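Local coordinates for salivary protein FS50 (Xenopsylla cheopis, PDB 5K6D) that blocks the host voltage-gated sodium channel NaV1.5 as a disulfide-rich toxin secreted in the saliva of the flea, at residues L54-C60 / D72-K78. Sequence-based numbering, arbitrary orientation.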
loop_
_atom_site.group_PDB
_atom_site.type_symbol
_atom_site.label_atom_id
_atom_site.label_comp_id
_atom_site.label_asym_id
_atom_site.label_seq_id
_atom_site.Cartn_x
_atom_site.Cartn_y
_atom_site.Cartn_z
ATOM N N LEU A 54 -5.914 4.430 4.713
ATOM C CA LEU A 54 -6.719 5.655 4.746
ATOM C C LEU A 54 -6.118 6.738 3.853
ATOM O O LEU A 54 -6.132 7.931 4.175
ATOM C CB LEU A 54 -6.888 6.155 6.184
ATOM C CG LEU A 54 -7.381 5.104 7.187
ATOM C CD1 LEU A 54 -7.546 5.719 8.569
ATOM C CD2 LEU A 54 -8.677 4.454 6.724
ATOM N N GLY A 55 -5.601 6.307 2.709
ATOM C CA GLY A 55 -5.104 7.209 1.689
ATOM C C GLY A 55 -6.130 7.423 0.590
ATOM O O GLY A 55 -7.304 7.057 0.728
ATOM N N SER A 56 -5.693 8.017 -0.513
ATOM C CA SER A 56 -6.589 8.304 -1.633
ATOM C C SER A 56 -6.675 7.156 -2.633
ATOM O O SER A 56 -7.629 7.065 -3.399
ATOM C CB SER A 56 -6.134 9.570 -2.352
ATOM O OG SER A 56 -4.817 9.410 -2.860
ATOM N N GLY A 57 -5.675 6.282 -2.628
ATOM C CA GLY A 57 -5.612 5.190 -3.577
ATOM C C GLY A 57 -4.199 4.659 -3.631
ATOM O O GLY A 57 -3.341 5.086 -2.856
ATOM N N GLY A 58 -3.937 3.719 -4.525
ATOM C CA GLY A 58 -2.585 3.228 -4.672
ATOM C C GLY A 58 -2.448 2.316 -5.858
ATOM O O GLY A 58 -3.435 1.999 -6.534
ATOM N N SER A 59 -1.218 1.899 -6.125
ATOM C CA SER A 59 -0.957 1.001 -7.239
ATOM C C SER A 59 0.189 0.057 -6.911
ATOM O O SER A 59 1.045 0.355 -6.067
ATOM C CB SER A 59 -0.644 1.786 -8.507
ATOM O OG SER A 59 0.478 2.605 -8.285
ATOM N N CYS A 60 0.212 -1.079 -7.594
ATOM C CA CYS A 60 1.268 -2.068 -7.421
ATOM C C CYS A 60 2.591 -1.593 -8.011
ATOM O O CYS A 60 2.631 -0.732 -8.903
ATOM C CB CYS A 60 0.859 -3.397 -8.063
ATOM S SG CYS A 60 -0.651 -4.147 -7.375
ATOM N N ASP A 72 4.726 -5.327 -3.983
ATOM C CA ASP A 72 4.264 -4.326 -3.034
ATOM C C ASP A 72 3.252 -3.380 -3.659
ATOM O O ASP A 72 3.196 -3.196 -4.874
ATOM C CB ASP A 72 5.439 -3.527 -2.457
ATOM C CG ASP A 72 6.344 -4.363 -1.565
ATOM O OD1 ASP A 72 5.951 -5.476 -1.149
ATOM O OD2 ASP A 72 7.466 -3.888 -1.273
ATOM N N CYS A 73 2.449 -2.798 -2.783
ATOM C CA CYS A 73 1.419 -1.839 -3.120
ATOM C C CYS A 73 1.865 -0.495 -2.559
ATOM O O CYS A 73 2.335 -0.441 -1.431
ATOM C CB CYS A 73 0.100 -2.315 -2.522
ATOM S SG CYS A 73 -1.268 -1.152 -2.442
ATOM N N TYR A 74 1.728 0.575 -3.337
ATOM C CA TYR A 74 2.226 1.889 -2.942
ATOM C C TYR A 74 1.060 2.859 -2.854
ATOM O O TYR A 74 0.414 3.172 -3.864
ATOM C CB TYR A 74 3.301 2.367 -3.924
ATOM C CG TYR A 74 4.488 1.429 -3.932
ATOM C CD1 TYR A 74 4.518 0.319 -4.765
ATOM C CD2 TYR A 74 5.571 1.642 -3.082
ATOM C CE1 TYR A 74 5.592 -0.555 -4.750
ATOM C CE2 TYR A 74 6.651 0.780 -3.071
ATOM C CZ TYR A 74 6.657 -0.309 -3.911
ATOM O OH TYR A 74 7.724 -1.185 -3.920
ATOM N N CYS A 75 0.792 3.315 -1.630
ATOM C CA CYS A 75 -0.387 4.114 -1.337
ATOM C C CYS A 75 -0.093 5.597 -1.257
ATOM O O CYS A 75 0.883 6.016 -0.634
ATOM C CB CYS A 75 -1.011 3.675 -0.015
ATOM S SG CYS A 75 -1.449 1.937 0.082
ATOM N N LYS A 76 -0.974 6.379 -1.860
ATOM C CA LYS A 76 -0.905 7.827 -1.840
ATOM C C LYS A 76 -1.796 8.398 -0.739
ATOM O O LYS A 76 -2.886 7.880 -0.487
ATOM C CB LYS A 76 -1.335 8.370 -3.203
ATOM C CG LYS A 76 -0.994 9.825 -3.452
ATOM C CD LYS A 76 -1.378 10.263 -4.869
ATOM C CE LYS A 76 -1.265 9.126 -5.881
ATOM N NZ LYS A 76 -0.998 9.637 -7.264
ATOM N N SER A 77 -1.350 9.472 -0.097
ATOM C CA SER A 77 -2.134 10.110 0.951
ATOM C C SER A 77 -3.371 10.798 0.387
ATOM O O SER A 77 -3.497 10.989 -0.824
ATOM C CB SER A 77 -1.291 11.142 1.696
ATOM O OG SER A 77 -1.121 12.302 0.898
ATOM N N LYS A 78 -4.274 11.190 1.276
ATOM C CA LYS A 78 -5.347 12.096 0.895
ATOM C C LYS A 78 -4.804 13.517 0.836
ATOM O O LYS A 78 -3.640 13.760 1.168
ATOM C CB LYS A 78 -6.517 12.006 1.874
ATOM C CG LYS A 78 -7.206 10.660 1.857
ATOM C CD LYS A 78 -8.304 10.576 2.905
ATOM C CE LYS A 78 -8.953 9.201 2.908
ATOM N NZ LYS A 78 -9.951 9.040 4.004
ATOM O OXT LYS A 78 -5.516 14.447 0.448
HETATM O O HOH W 1 -4.111 10.465 3.956
HETATM O O HOH W 2 0.550 4.772 -6.161
#
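Two donors converge on the carbonyl oxygen of Y74: the backbone N of S59 reaches Y74 O at 3.1 Å, and a water that also bonds the hydroxyl of S59 donates to it. In return Y74 N bonds S59 O at 2.8 Å, so S59 and Y74 form an antiparallel hydrogen-bonded pair. With CG beside its backbone N (chi1 -62°), the ring of Y74 turns an edge to the same S59 O, which lies in the ring plane 3.7 Å from CD1 of Y74; the hydroxyl OH is held by N69 N. G58 with C75 and C60 with C73 are the flanking non-hydrogen-bonded pairs. The CA atoms of G58 and C75 are 4.1 Å apart, and G58 CA lies 3.1 Å from Y74 O. Farther along, K76 N bonds G57 O almost straight on, with an N-H...O angle of 165°. Beyond it the chain bends at G55 and S56, and S56 N takes up K76 O at 2.8 Å. The S56 hydroxyl, swung between backbone N and carbonyl carbon (chi1 60°), donates to S77 O from above the carbonyl plane. K78 runs its extended chain alongside L54 and G55, CE of K78 resting 3.3 Å from L54 O, while a second water links L54 O to K78 N. C60, C73 and C75 direct their side chains to one face, toward helix 38-51: C73 and C75 are bonded to C45 and C49 of that helix, and C60 to C32. Strand 73-76 is central between 26-28 and 57-60, and its C-X-C pair tied to the C-X3-C pair of the helix gives the cysteine-stabilised alpha-beta motif familiar from scorpion toxins and defensins.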